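PDB 4C24: L-fuculose phosphate aldolase from Streptococcus pneumoniae, which belongs to the class II aldolase and adducin N-terminal domain family, binds a zinc ion, and assembles from four copies of the chain. Local coordinates for residues 12-17 / 53-58; 30-35 / 77-82; 113-118 / 184-189; 124-129 / 198-203. One frame throughout, in Å; residues are numbered along the deposited sequence. Where two conformers were deposited one is given.

Interaction 1. Residues 12-17 / 53-58; sequences ELIKYG and FEIKES
Ile14 and Ile55 join helix 7-22 to the loop between strands 42-45 and 61-64, at the outer edge of this class II aldolase fold. The two CA atoms are 6.6 Å apart, the nearest CA pair of the two segments, and both side chains leave the backbone toward the other segment. Ile14 reaches over with CD1 and CG2. Its CG2 is anti to the backbone N (chi1, measured to CG1, is -58°), and this brings CG2 to 3.8 Å from the carbonyl O of Ile55. CD1 goes further, toward the CG2 branch of Ile55. The modelled approach of CD1 to that CG2 is too close for two carbons and is doubtful. Ile14 was also deposited in two conformers. Ile60 adds to the apolar surroundings of Ile14. Pro47 and Ile50 do the same for Ile55, so the pair belongs to a larger aliphatic cluster. Nearby, Glu57 OE2 is hydrogen-bonded to Ser7 OG, a polar tie between the loop and the start of the helix. Between the side chains of Ile14 and Ile55 the contact is apolar. No directional bond fixes either side chain, which is consistent with the two conformers of Ile14. At this pair, burial of methyl groups rather than polar bonding probably joins helix and loop; the Glu57-Ser7 bond is a separate tie.

Interaction 2. Residues 30-35 / 77-82; sequences GGNLSV and SSEWYM. With SO4 (sulfate ion), chain E.
Sulfate O4 is gripped from both segments: Ser77 OG donates to it at 2.7 Å, and Asn32 ND2 donates to it at 2.9 Å with an N-H...O angle of 143°. Ser77 OG and Asn32 ND2 are close neighbours but share no hydrogen bond. Each turns to the sulfate instead. Ser77 OG is anti to the backbone N (chi1 169°) and also accepts from Glu79 N at 3.0 Å, which makes an ST turn. Ser78 binds a second sulfate oxygen. Its backbone N reaches O1 at 2.8 Å in an almost straight bond (177°), and its OG adds a longer one. Ser48 OG and Gly49 N complete the ring of donors.

The far end of the Asn32 amide is held as well. OD1 is hydrogen-bonded to His83, which fixes the flip of the amide, and it lies 3.6 Å from Glu79 CB. One water donates to both Gly30 O and Glu79 OE2, at 3.0 Å and 2.9 Å. The Glu79 side chain is about 4 Å from the bound zinc ion, and Gly30 belongs to the zinc site. Hydroxyls, an amide and backbone N-H groups thus make a pocket beside the metal, probably suited to a tetrahedral anion.

Interaction 3. Residues 113-118 / 184-189; sequences PLPASH and KIYCLA. With SO4 (sulfate ion), chain D; SO4 (sulfate ion), chain B.
The Tyr186 ring and Pro115 form the tight part of this contact. Pro115 CD sits over the middle of one ring face, 3.5 Å from the centroid and 14° off the normal, a clear CH-pi contact. Pro115 CG follows at 3.5 Å from Tyr186 CE1. The proline ring and the tyrosine side chain cross at about a right angle. Tyr186 CG is anti to the backbone N (chi1 179°), and the ring is thereby carried out from the helix to the loop. Nearer the helix, Leu114 CD1 packs on Tyr186 CB at 3.7 Å. Ser117 OG comes obliquely to Tyr186 CD1 at 3.3 Å.

The outer side is looser and wet. A water donates to Pro113 O at 2.7 Å and accepts from Tyr186 OH at 2.8 Å, so it bridges the phenol hydroxyl to the loop carbonyl. Two residues earlier, Lys184 points away from the loop, and its NZ binds two sulfate ions. Lys184 residues of the second and third subunits also bind the sulfates. Tyr186 meets Phe192 of the third subunit as well. The arrangement is a proline-on-aromatic CH-pi contact, setting a loop with an inverse gamma turn at Ala116 against helix 169-192 at the subunit interfaces.

Interaction 4. Residues 124-129 / 198-203; sequences AGKDVR and LPDEEM
Lys126 and Asp200 supply the charged part of this contact. Lys126 NZ donates to Asp200 OD2 at 2.8 Å in a salt bridge. The amine comes from above the carboxylate, 56° out of its plane. From chi1 68° onward the lysine chain is extended, and it passes over the aspartate so that Lys126 CD is 3.5 Å from Asp200 OD1. Asp200 lies in the first turn of helix 200-210, where the helix N-terminus would probably further stabilise its negative charge. Both residues are exposed, so solvent probably weakens the bridge. On the loop side, Asp127 forms a separate salt bridge with Arg152.

The apolar part lies deeper. Lys126 CB meets Met203 CB at 3.8 Å, one turn along the helix from Asp200. The Met203 chain bends at chi2 and chi3 and is buried among Ala116, Ile121 and Ala122. Its CE is 4.3 Å from Gly125 O.

One backbone bond closes the helix start. Met203 N bonds to Pro199 O, and Pro199 stands at the N-cap position. The whole is a surface salt bridge beside a buried methionine, joining the first turn of the C-terminal helix to the loop before strand 130-131.

Overall arrangement
The four contacts form two pairs on opposite sides of the chain's centre. Interactions 1 and 2 touch through helix 7-22 and strand 32-37, where Tyr16 CB packs on Leu33 CD2 at 3.6 Å. Interactions 3 and 4 have centres 11 Å apart and share backbone bonds: Leu114 O to Val128 N and Ala116 O to Leu198 N, each 2.9 Å and probably a hydrogen bond. Interaction 2 is nearest the zinc ion. The side chains of Ile55 in interaction 1 and Met203 in interaction 4 are about 14 and 13 Å from a bound zinc. Interactions 3 and 4 both touch the second subunit; in interaction 3, His118 NE2 bonds to O of His160 of that subunit, a residue of its zinc site.

Interaction 1. Residues 12-17 / 53-58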
loop_
_atom_site.group_PDB
_atom_site.type_symbol
_atom_site.label_atom_id
_atom_site.label_comp_id
_atom_site.label_asym_id
_atom_site.label_seq_id
_atom_site.Cartn_x
_atom_site.Cartn_y
_atom_site.Cartn_z
ATOM N N GLU A 12 -21.095 -0.721 18.760
ATOM C CA GLU A 12 -19.761 -1.299 18.687
ATOM C C GLU A 12 -19.564 -2.075 17.393
ATOM O O GLU A 12 -18.511 -1.953 16.766
ATOM C CB GLU A 12 -19.405 -2.127 19.918
ATOM C CG GLU A 12 -17.916 -2.444 20.017
ATOM C CD GLU A 12 -17.534 -3.229 21.259
ATOM O OE1 GLU A 12 -18.211 -4.233 21.582
ATOM O OE2 GLU A 12 -16.542 -2.845 21.910
ATOM N N LEU A 13 -20.567 -2.829 16.959
ATOM C CA LEU A 13 -20.485 -3.492 15.644
ATOM C C LEU A 13 -20.238 -2.499 14.527
ATOM O O LEU A 13 -19.422 -2.715 13.658
ATOM C CB LEU A 13 -21.748 -4.282 15.348
ATOM C CG LEU A 13 -21.921 -5.521 16.191
ATOM C CD1 LEU A 13 -23.325 -6.033 16.049
ATOM C CD2 LEU A 13 -20.956 -6.617 15.758
ATOM N N ILE A 14 -20.940 -1.373 14.574
ATOM C CA ILE A 14 -20.782 -0.318 13.587
ATOM C C ILE A 14 -19.376 0.266 13.620
ATOM O O ILE A 14 -18.750 0.450 12.574
ATOM C CB ILE A 14 -21.824 0.788 13.828
ATOM C CG1 ILE A 14 -23.213 0.179 13.755
ATOM C CG2 ILE A 14 -21.673 1.921 12.818
ATOM C CD1 ILE A 14 -23.444 -0.555 12.472
ATOM N N LYS A 15 -18.880 0.540 14.828
ATOM C CA LYS A 15 -17.543 1.081 15.025
ATOM C C LYS A 15 -16.489 0.174 14.378
ATOM O O LYS A 15 -15.672 0.650 13.586
ATOM C CB LYS A 15 -17.256 1.229 16.515
ATOM C CG LYS A 15 -15.874 1.757 16.861
ATOM C CD LYS A 15 -15.634 1.632 18.359
ATOM C CE LYS A 15 -14.154 1.638 18.722
ATOM N NZ LYS A 15 -13.544 2.990 18.597
ATOM N N TYR A 16 -16.532 -1.121 14.695
ATOM C CA TYR A 16 -15.519 -2.051 14.166
ATOM C C TYR A 16 -15.641 -2.343 12.687
ATOM O O TYR A 16 -14.630 -2.583 12.042
ATOM C CB TYR A 16 -15.411 -3.308 15.025
ATOM C CG TYR A 16 -14.644 -2.996 16.287
ATOM C CD1 TYR A 16 -13.250 -2.962 16.283
ATOM C CD2 TYR A 16 -15.311 -2.634 17.469
ATOM C CE1 TYR A 16 -12.527 -2.653 17.420
ATOM C CE2 TYR A 16 -14.592 -2.314 18.621
ATOM C CZ TYR A 16 -13.200 -2.311 18.588
ATOM O OH TYR A 16 -12.473 -1.997 19.714
ATOM N N GLY A 17 -16.857 -2.323 12.163
ATOM C CA GLY A 17 -17.124 -2.331 10.723
ATOM C C GLY A 17 -16.360 -1.226 10.039
ATOM O O GLY A 17 -15.601 -1.457 9.102
ATOM N N PHE A 53 -20.138 1.904 5.978
ATOM C CA PHE A 53 -20.268 3.305 6.342
ATOM C C PHE A 53 -21.704 3.819 6.304
ATOM O O PHE A 53 -21.971 4.976 6.644
ATOM C CB PHE A 53 -19.325 4.154 5.491
ATOM C CG PHE A 53 -17.967 4.284 6.090
ATOM C CD1 PHE A 53 -17.713 5.283 7.023
ATOM C CD2 PHE A 53 -16.962 3.378 5.785
ATOM C CE1 PHE A 53 -16.473 5.412 7.608
ATOM C CE2 PHE A 53 -15.711 3.504 6.368
ATOM C CZ PHE A 53 -15.470 4.517 7.282
ATOM N N GLU A 54 -22.622 2.937 5.921
ATOM C CA GLU A 54 -24.044 3.268 5.840
ATOM C C GLU A 54 -24.896 2.452 6.813
ATOM O O GLU A 54 -26.117 2.573 6.816
ATOM C CB GLU A 54 -24.549 3.065 4.410
ATOM C CG GLU A 54 -23.867 3.961 3.386
ATOM C CD GLU A 54 -24.663 4.097 2.108
ATOM O OE1 GLU A 54 -24.812 3.090 1.383
ATOM O OE2 GLU A 54 -25.136 5.220 1.826
ATOM N N ILE A 55 -24.261 1.627 7.641
ATOM C CA ILE A 55 -25.006 0.811 8.601
ATOM C C ILE A 55 -25.458 1.630 9.815
ATOM O O ILE A 55 -24.637 2.257 10.501
ATOM C CB ILE A 55 -24.211 -0.435 9.065
ATOM C CG1 ILE A 55 -23.783 -1.278 7.863
ATOM C CG2 ILE A 55 -25.045 -1.281 10.030
ATOM C CD1 ILE A 55 -22.897 -2.446 8.244
ATOM N N LYS A 56 -26.769 1.613 10.069
ATOM C CA LYS A 56 -27.348 2.228 11.262
ATOM C C LYS A 56 -27.670 1.164 12.294
ATOM O O LYS A 56 -27.799 -0.024 11.960
ATOM C CB LYS A 56 -28.639 2.956 10.908
ATOM C CG LYS A 56 -28.495 4.054 9.871
ATOM C CD LYS A 56 -29.813 4.794 9.771
ATOM C CE LYS A 56 -30.032 5.400 8.397
ATOM N NZ LYS A 56 -31.039 4.603 7.642
ATOM N N GLU A 57 -27.818 1.587 13.545
ATOM C CA GLU A 57 -28.200 0.694 14.626
ATOM C C GLU A 57 -29.432 -0.148 14.255
ATOM O O GLU A 57 -29.480 -1.346 14.547
ATOM C CB GLU A 57 -28.425 1.493 15.918
ATOM C CG GLU A 57 -28.621 0.638 17.151
ATOM C CD GLU A 57 -28.347 1.375 18.449
ATOM O OE1 GLU A 57 -27.458 2.253 18.476
ATOM O OE2 GLU A 57 -29.018 1.058 19.452
ATOM N N SER A 58 -30.403 0.466 13.582
ATOM C CA SER A 58 -31.618 -0.227 13.190
ATOM C C SER A 58 -31.407 -1.278 12.108
ATOM O O SER A 58 -32.294 -2.078 11.871
ATOM C CB SER A 58 -32.721 0.764 12.786
ATOM O OG SER A 58 -32.361 1.515 11.642
#

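Interaction 2. Residues 30-35 / 77-82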
loop_
_atom_site.group_PDB
_atom_site.type_symbol
_atom_site.label_atom_id
_atom_site.label_comp_id
_atom_site.label_asym_id
_atom_site.label_seq_id
_atom_site.Cartn_x
_atom_site.Cartn_y
_atom_site.Cartn_z
ATOM N N GLY A 30 -18.748 -8.623 1.457
ATOM C CA GLY A 30 -18.729 -9.998 1.937
ATOM C C GLY A 30 -18.242 -10.156 3.365
ATOM O O GLY A 30 -18.172 -11.281 3.855
ATOM N N GLY A 31 -17.913 -9.035 4.026
ATOM C CA GLY A 31 -17.417 -9.032 5.406
ATOM C C GLY A 31 -18.551 -8.832 6.389
ATOM O O GLY A 31 -19.600 -8.296 6.036
ATOM N N ASN A 32 -18.359 -9.288 7.615
ATOM C CA ASN A 32 -19.463 -9.227 8.606
ATOM C C ASN A 32 -18.920 -9.347 10.010
ATOM O O ASN A 32 -17.842 -9.877 10.237
ATOM C CB ASN A 32 -20.606 -10.237 8.331
ATOM C CG ASN A 32 -20.136 -11.445 7.542
ATOM O OD1 ASN A 32 -19.596 -12.379 8.119
ATOM N ND2 ASN A 32 -20.338 -11.419 6.223
ATOM N N LEU A 33 -19.669 -8.821 10.972
ATOM C CA LEU A 33 -19.258 -8.856 12.358
ATOM C C LEU A 33 -20.454 -9.264 13.187
ATOM O O LEU A 33 -21.607 -8.935 12.858
ATOM C CB LEU A 33 -18.802 -7.476 12.869
ATOM C CG LEU A 33 -17.674 -6.781 12.118
ATOM C CD1 LEU A 33 -18.171 -6.087 10.844
ATOM C CD2 LEU A 33 -16.923 -5.813 13.005
ATOM N N SER A 34 -20.159 -9.921 14.295
ATOM C CA SER A 34 -21.191 -10.279 15.239
ATOM C C SER A 34 -20.658 -10.294 16.656
ATOM O O SER A 34 -19.441 -10.365 16.902
ATOM C CB SER A 34 -21.754 -11.652 14.887
ATOM O OG SER A 34 -20.839 -12.661 15.242
ATOM N N VAL A 35 -21.611 -10.181 17.589
ATOM C CA VAL A 35 -21.340 -10.411 18.995
ATOM C C VAL A 35 -22.424 -11.315 19.545
ATOM O O VAL A 35 -23.570 -11.286 19.089
ATOM C CB VAL A 35 -21.309 -9.112 19.852
ATOM C CG1 VAL A 35 -19.983 -8.379 19.690
ATOM C CG2 VAL A 35 -22.517 -8.224 19.557
ATOM N N SER A 77 -26.601 -10.642 7.626
ATOM C CA SER A 77 -25.447 -11.091 6.819
ATOM C C SER A 77 -25.711 -12.483 6.253
ATOM O O SER A 77 -26.216 -13.347 6.972
ATOM C CB SER A 77 -24.223 -11.186 7.698
ATOM O OG SER A 77 -23.170 -11.841 7.007
ATOM N N SER A 78 -25.329 -12.704 4.992
ATOM C CA SER A 78 -25.471 -14.053 4.405
ATOM C C SER A 78 -24.676 -15.080 5.204
ATOM O O SER A 78 -24.979 -16.276 5.121
ATOM C CB SER A 78 -25.004 -14.098 2.951
ATOM O OG SER A 78 -23.668 -13.674 2.831
ATOM N N GLU A 79 -23.701 -14.639 5.986
ATOM C CA GLU A 79 -22.849 -15.573 6.753
ATOM C C GLU A 79 -23.300 -15.792 8.201
ATOM O O GLU A 79 -22.535 -16.254 9.050
ATOM C CB GLU A 79 -21.381 -15.128 6.713
ATOM C CG GLU A 79 -20.816 -15.023 5.307
ATOM C CD GLU A 79 -20.645 -16.361 4.583
ATOM O OE1 GLU A 79 -21.100 -17.435 5.050
ATOM O OE2 GLU A 79 -20.064 -16.282 3.493
ATOM N N TRP A 80 -24.552 -15.400 8.502
ATOM C CA TRP A 80 -25.016 -15.459 9.861
ATOM C C TRP A 80 -24.875 -16.808 10.516
ATOM O O TRP A 80 -24.567 -16.875 11.692
ATOM C CB TRP A 80 -26.468 -14.950 9.962
ATOM C CG TRP A 80 -27.455 -15.864 9.275
ATOM C CD1 TRP A 80 -27.902 -15.781 7.982
ATOM C CD2 TRP A 80 -28.096 -17.022 9.843
ATOM N NE1 TRP A 80 -28.758 -16.831 7.700
ATOM C CE2 TRP A 80 -28.895 -17.609 8.813
ATOM C CE3 TRP A 80 -28.034 -17.644 11.096
ATOM C CZ2 TRP A 80 -29.653 -18.775 9.023
ATOM C CZ3 TRP A 80 -28.788 -18.795 11.308
ATOM C CH2 TRP A 80 -29.593 -19.347 10.273
ATOM N N TYR A 81 -25.017 -17.891 9.732
ATOM C CA TYR A 81 -24.916 -19.206 10.327
ATOM C C TYR A 81 -23.468 -19.624 10.572
ATOM O O TYR A 81 -23.174 -20.294 11.572
ATOM C CB TYR A 81 -25.713 -20.221 9.525
ATOM C CG TYR A 81 -25.724 -21.599 10.130
ATOM C CD1 TYR A 81 -26.173 -21.842 11.430
ATOM C CD2 TYR A 81 -25.284 -22.676 9.378
ATOM C CE1 TYR A 81 -26.194 -23.115 11.974
ATOM C CE2 TYR A 81 -25.277 -23.945 9.911
ATOM C CZ TYR A 81 -25.720 -24.179 11.193
ATOM O OH TYR A 81 -25.723 -25.426 11.733
ATOM N N MET A 82 -22.556 -19.108 9.752
ATOM C CA MET A 82 -21.141 -19.319 10.036
ATOM C C MET A 82 -20.745 -18.700 11.378
ATOM O O MET A 82 -19.982 -19.258 12.140
ATOM C CB MET A 82 -20.277 -18.805 8.895
ATOM C CG MET A 82 -18.804 -18.851 9.199
ATOM S SD MET A 82 -17.766 -18.631 7.744
ATOM C CE MET A 82 -18.219 -16.941 7.331
HETATM S S SO4 E . -22.866 -9.989 3.766
HETATM O O1 SO4 E . -24.165 -10.645 3.504
HETATM O O2 SO4 E . -21.837 -10.838 3.157
HETATM O O3 SO4 E . -22.981 -8.668 3.116
HETATM O O4 SO4 E . -22.596 -9.881 5.216
HETATM O O HOH W 1 -19.242 -13.723 2.513
#

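Interaction 3. Residues 113-118 / 184-189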
loop_
_atom_site.group_PDB
_atom_site.type_symbol
_atom_site.label_atom_id
_atom_site.label_comp_id
_atom_site.label_asym_id
_atom_site.label_seq_id
_atom_site.Cartn_x
_atom_site.Cartn_y
_atom_site.Cartn_z
ATOM N N PRO A 113 -2.202 -23.464 4.641
ATOM C CA PRO A 113 -2.280 -22.985 6.009
ATOM C C PRO A 113 -1.206 -21.952 6.341
ATOM O O PRO A 113 -0.228 -21.771 5.613
ATOM C CB PRO A 113 -2.092 -24.248 6.834
ATOM C CG PRO A 113 -1.193 -25.125 5.962
ATOM C CD PRO A 113 -1.582 -24.815 4.552
ATOM N N LEU A 114 -1.409 -21.244 7.446
ATOM C CA LEU A 114 -0.428 -20.274 7.897
ATOM C C LEU A 114 0.321 -20.771 9.125
ATOM O O LEU A 114 -0.276 -20.925 10.192
ATOM C CB LEU A 114 -1.159 -18.965 8.254
ATOM C CG LEU A 114 -0.349 -17.832 8.885
ATOM C CD1 LEU A 114 0.806 -17.371 8.017
ATOM C CD2 LEU A 114 -1.284 -16.661 9.149
ATOM N N PRO A 115 1.642 -21.010 8.986
ATOM C CA PRO A 115 2.422 -21.469 10.118
ATOM C C PRO A 115 3.070 -20.339 10.898
ATOM O O PRO A 115 2.912 -19.174 10.522
ATOM C CB PRO A 115 3.516 -22.321 9.450
ATOM C CG PRO A 115 3.749 -21.608 8.165
ATOM C CD PRO A 115 2.460 -20.904 7.768
ATOM N N ALA A 116 3.799 -20.692 11.957
ATOM C CA ALA A 116 4.442 -19.739 12.859
ATOM C C ALA A 116 5.770 -19.187 12.342
ATOM O O ALA A 116 6.800 -19.287 13.032
ATOM C CB ALA A 116 4.636 -20.370 14.220
ATOM N N SER A 117 5.751 -18.565 11.166
ATOM C CA SER A 117 6.931 -17.842 10.697
ATOM C C SER A 117 7.142 -16.557 11.486
ATOM O O SER A 117 8.243 -16.066 11.559
ATOM C CB SER A 117 6.886 -17.563 9.186
ATOM O OG SER A 117 5.601 -17.127 8.758
ATOM N N HIS A 118 6.053 -16.011 12.042
ATOM C CA HIS A 118 6.149 -14.905 12.980
ATOM C C HIS A 118 5.467 -15.293 14.265
ATOM O O HIS A 118 4.377 -15.893 14.234
ATOM C CB HIS A 118 5.485 -13.664 12.405
ATOM C CG HIS A 118 5.854 -12.421 13.139
ATOM N ND1 HIS A 118 5.288 -12.084 14.350
ATOM C CD2 HIS A 118 6.774 -11.464 12.864
ATOM C CE1 HIS A 118 5.833 -10.953 14.779
ATOM N NE2 HIS A 118 6.742 -10.560 13.901
ATOM N N LYS A 184 0.795 -11.987 5.478
ATOM C CA LYS A 184 1.599 -11.162 4.598
ATOM C C LYS A 184 3.092 -11.462 4.755
ATOM O O LYS A 184 3.780 -11.657 3.757
ATOM C CB LYS A 184 1.281 -9.664 4.825
ATOM C CG LYS A 184 2.062 -8.778 3.859
ATOM C CD LYS A 184 1.617 -7.339 4.000
ATOM C CE LYS A 184 2.365 -6.444 3.040
ATOM N NZ LYS A 184 1.778 -5.062 3.119
ATOM N N ILE A 185 3.588 -11.492 5.991
ATOM C CA ILE A 185 4.996 -11.783 6.237
ATOM C C ILE A 185 5.324 -13.149 5.628
ATOM O O ILE A 185 6.354 -13.291 4.960
ATOM C CB ILE A 185 5.340 -11.766 7.739
ATOM C CG1 ILE A 185 5.156 -10.348 8.333
ATOM C CG2 ILE A 185 6.742 -12.315 8.017
ATOM C CD1 ILE A 185 6.008 -9.298 7.675
ATOM N N TYR A 186 4.454 -14.117 5.868
ATOM C CA TYR A 186 4.732 -15.500 5.403
ATOM C C TYR A 186 4.786 -15.529 3.887
ATOM O O TYR A 186 5.704 -16.149 3.288
ATOM C CB TYR A 186 3.661 -16.431 5.908
ATOM C CG TYR A 186 3.814 -17.874 5.489
ATOM C CD1 TYR A 186 4.943 -18.578 5.817
ATOM C CD2 TYR A 186 2.809 -18.513 4.796
ATOM C CE1 TYR A 186 5.048 -19.904 5.458
ATOM C CE2 TYR A 186 2.901 -19.839 4.422
ATOM C CZ TYR A 186 4.026 -20.522 4.770
ATOM O OH TYR A 186 4.128 -21.848 4.390
ATOM N N CYS A 187 3.823 -14.916 3.232
ATOM C CA CYS A 187 3.789 -14.925 1.772
ATOM C C CYS A 187 4.997 -14.221 1.172
ATOM O O CYS A 187 5.630 -14.692 0.227
ATOM C CB CYS A 187 2.513 -14.234 1.286
ATOM S SG CYS A 187 1.045 -15.251 1.449
ATOM N N LEU A 188 5.328 -13.053 1.704
ATOM C CA LEU A 188 6.455 -12.309 1.212
ATOM C C LEU A 188 7.752 -13.090 1.452
ATOM O O LEU A 188 8.650 -13.090 0.585
ATOM C CB LEU A 188 6.534 -10.922 1.882
ATOM C CG LEU A 188 5.379 -10.020 1.522
ATOM C CD1 LEU A 188 5.555 -8.724 2.291
ATOM C CD2 LEU A 188 5.205 -9.716 0.079
ATOM N N ALA A 189 7.867 -13.751 2.603
ATOM C CA ALA A 189 9.083 -14.533 2.875
ATOM C C ALA A 189 9.181 -15.653 1.863
ATOM O O ALA A 189 10.288 -15.919 1.393
ATOM C CB ALA A 189 9.084 -15.063 4.288
HETATM S S SO4 D . -1.715 -4.849 1.261
HETATM O O1 SO4 D . -3.126 -5.277 1.285
HETATM O O2 SO4 D . -1.710 -3.386 1.496
HETATM O O3 SO4 D . -1.038 -5.549 2.365
HETATM O O4 SO4 D . -1.111 -5.190 -0.045
HETATM S S SO4 B . 4.084 -2.168 2.582
HETATM O O1 SO4 B . 4.126 -2.454 4.028
HETATM O O2 SO4 B . 3.126 -1.052 2.396
HETATM O O3 SO4 B . 5.440 -1.751 2.191
HETATM O O4 SO4 B . 3.656 -3.377 1.844
HETATM O O HOH W 2 1.724 -23.278 4.410
#

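Interaction 4. Residues 124-129 / 198-203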
loop_
_atom_site.group_PDB
_atom_site.type_symbol
_atom_site.label_atom_id
_atom_site.label_comp_id
_atom_site.label_asym_id
_atom_site.label_seq_id
_atom_site.Cartn_x
_atom_site.Cartn_y
_atom_site.Cartn_z
ATOM N N ALA A 124 -3.838 -16.336 17.555
ATOM C CA ALA A 124 -4.815 -17.258 17.037
ATOM C C ALA A 124 -4.518 -18.721 17.381
ATOM O O ALA A 124 -5.438 -19.494 17.571
ATOM C CB ALA A 124 -4.941 -17.071 15.542
ATOM N N GLY A 125 -3.240 -19.079 17.473
ATOM C CA GLY A 125 -2.821 -20.464 17.758
ATOM C C GLY A 125 -1.447 -20.713 17.175
ATOM O O GLY A 125 -0.780 -19.786 16.743
ATOM N N LYS A 126 -0.990 -21.963 17.172
ATOM C CA LYS A 126 0.358 -22.215 16.598
ATOM C C LYS A 126 0.386 -22.065 15.084
ATOM O O LYS A 126 1.449 -21.869 14.483
ATOM C CB LYS A 126 0.919 -23.577 17.030
ATOM C CG LYS A 126 0.181 -24.766 16.448
ATOM C CD LYS A 126 0.893 -26.077 16.748
ATOM C CE LYS A 126 0.187 -27.189 16.003
ATOM N NZ LYS A 126 0.771 -28.513 16.416
ATOM N N ASP A 127 -0.783 -22.213 14.476
ATOM C CA ASP A 127 -0.971 -22.020 13.050
ATOM C C ASP A 127 -2.423 -21.695 12.812
ATOM O O ASP A 127 -3.241 -21.771 13.738
ATOM C CB ASP A 127 -0.530 -23.268 12.228
ATOM C CG ASP A 127 -1.205 -24.552 12.675
ATOM O OD1 ASP A 127 -2.324 -24.517 13.230
ATOM O OD2 ASP A 127 -0.609 -25.644 12.465
ATOM N N VAL A 128 -2.738 -21.293 11.588
ATOM C CA VAL A 128 -4.123 -21.092 11.167
ATOM C C VAL A 128 -4.420 -22.036 10.005
ATOM O O VAL A 128 -3.688 -22.074 9.005
ATOM C CB VAL A 128 -4.387 -19.634 10.771
ATOM C CG1 VAL A 128 -5.818 -19.469 10.303
ATOM C CG2 VAL A 128 -4.088 -18.720 11.953
ATOM N N ARG A 129 -5.446 -22.848 10.190
ATOM C CA ARG A 129 -5.813 -23.858 9.199
ATOM C C ARG A 129 -6.664 -23.278 8.092
ATOM O O ARG A 129 -7.211 -22.175 8.227
ATOM C CB ARG A 129 -6.598 -24.975 9.866
ATOM C CG ARG A 129 -5.937 -25.600 11.080
ATOM C CD ARG A 129 -6.676 -26.868 11.443
ATOM N NE ARG A 129 -6.349 -27.345 12.774
ATOM C CZ ARG A 129 -7.014 -27.018 13.872
ATOM N NH1 ARG A 129 -8.069 -26.198 13.791
ATOM N NH2 ARG A 129 -6.627 -27.505 15.045
ATOM N N LEU A 198 8.784 -21.276 13.620
ATOM C CA LEU A 198 9.081 -21.545 15.009
ATOM C C LEU A 198 8.513 -22.898 15.408
ATOM O O LEU A 198 7.439 -23.270 14.953
ATOM C CB LEU A 198 8.526 -20.425 15.900
ATOM C CG LEU A 198 9.198 -19.101 15.566
ATOM C CD1 LEU A 198 8.488 -18.002 16.373
ATOM C CD2 LEU A 198 10.709 -19.089 15.789
ATOM N N PRO A 199 9.238 -23.651 16.251
ATOM C CA PRO A 199 8.737 -24.993 16.590
ATOM C C PRO A 199 7.528 -24.955 17.520
ATOM O O PRO A 199 7.300 -23.945 18.213
ATOM C CB PRO A 199 9.931 -25.660 17.279
ATOM C CG PRO A 199 10.838 -24.560 17.703
ATOM C CD PRO A 199 10.561 -23.365 16.829
ATOM N N ASP A 200 6.753 -26.035 17.528
ATOM C CA ASP A 200 5.550 -26.114 18.341
ATOM C C ASP A 200 5.814 -25.814 19.821
ATOM O O ASP A 200 4.986 -25.160 20.469
ATOM C CB ASP A 200 4.884 -27.489 18.199
ATOM C CG ASP A 200 4.166 -27.668 16.871
ATOM O OD1 ASP A 200 4.201 -26.752 16.016
ATOM O OD2 ASP A 200 3.561 -28.761 16.675
ATOM N N GLU A 201 6.939 -26.292 20.361
ATOM C CA GLU A 201 7.284 -26.049 21.773
ATOM C C GLU A 201 7.373 -24.549 22.050
ATOM O O GLU A 201 6.892 -24.065 23.078
ATOM C CB GLU A 201 8.607 -26.719 22.143
ATOM C CG GLU A 201 8.982 -26.523 23.608
ATOM C CD GLU A 201 10.017 -27.510 24.125
ATOM O OE1 GLU A 201 10.462 -28.394 23.358
ATOM O OE2 GLU A 201 10.383 -27.401 25.315
ATOM N N GLU A 202 7.997 -23.823 21.129
ATOM C CA GLU A 202 8.131 -22.374 21.278
ATOM C C GLU A 202 6.756 -21.743 21.175
ATOM O O GLU A 202 6.450 -20.813 21.937
ATOM C CB GLU A 202 9.089 -21.800 20.233
ATOM C CG GLU A 202 9.282 -20.286 20.310
ATOM C CD GLU A 202 10.042 -19.810 21.538
ATOM O OE1 GLU A 202 10.491 -20.648 22.358
ATOM O OE2 GLU A 202 10.200 -18.573 21.669
ATOM N N MET A 203 5.920 -22.245 20.267
ATOM C CA MET A 203 4.553 -21.708 20.153
ATOM C C MET A 203 3.680 -22.030 21.369
ATOM O O MET A 203 2.824 -21.226 21.746
ATOM C CB MET A 203 3.897 -22.092 18.829
ATOM C CG MET A 203 4.627 -21.503 17.626
ATOM S SD MET A 203 5.015 -19.730 17.764
ATOM C CE MET A 203 3.368 -19.041 17.736
#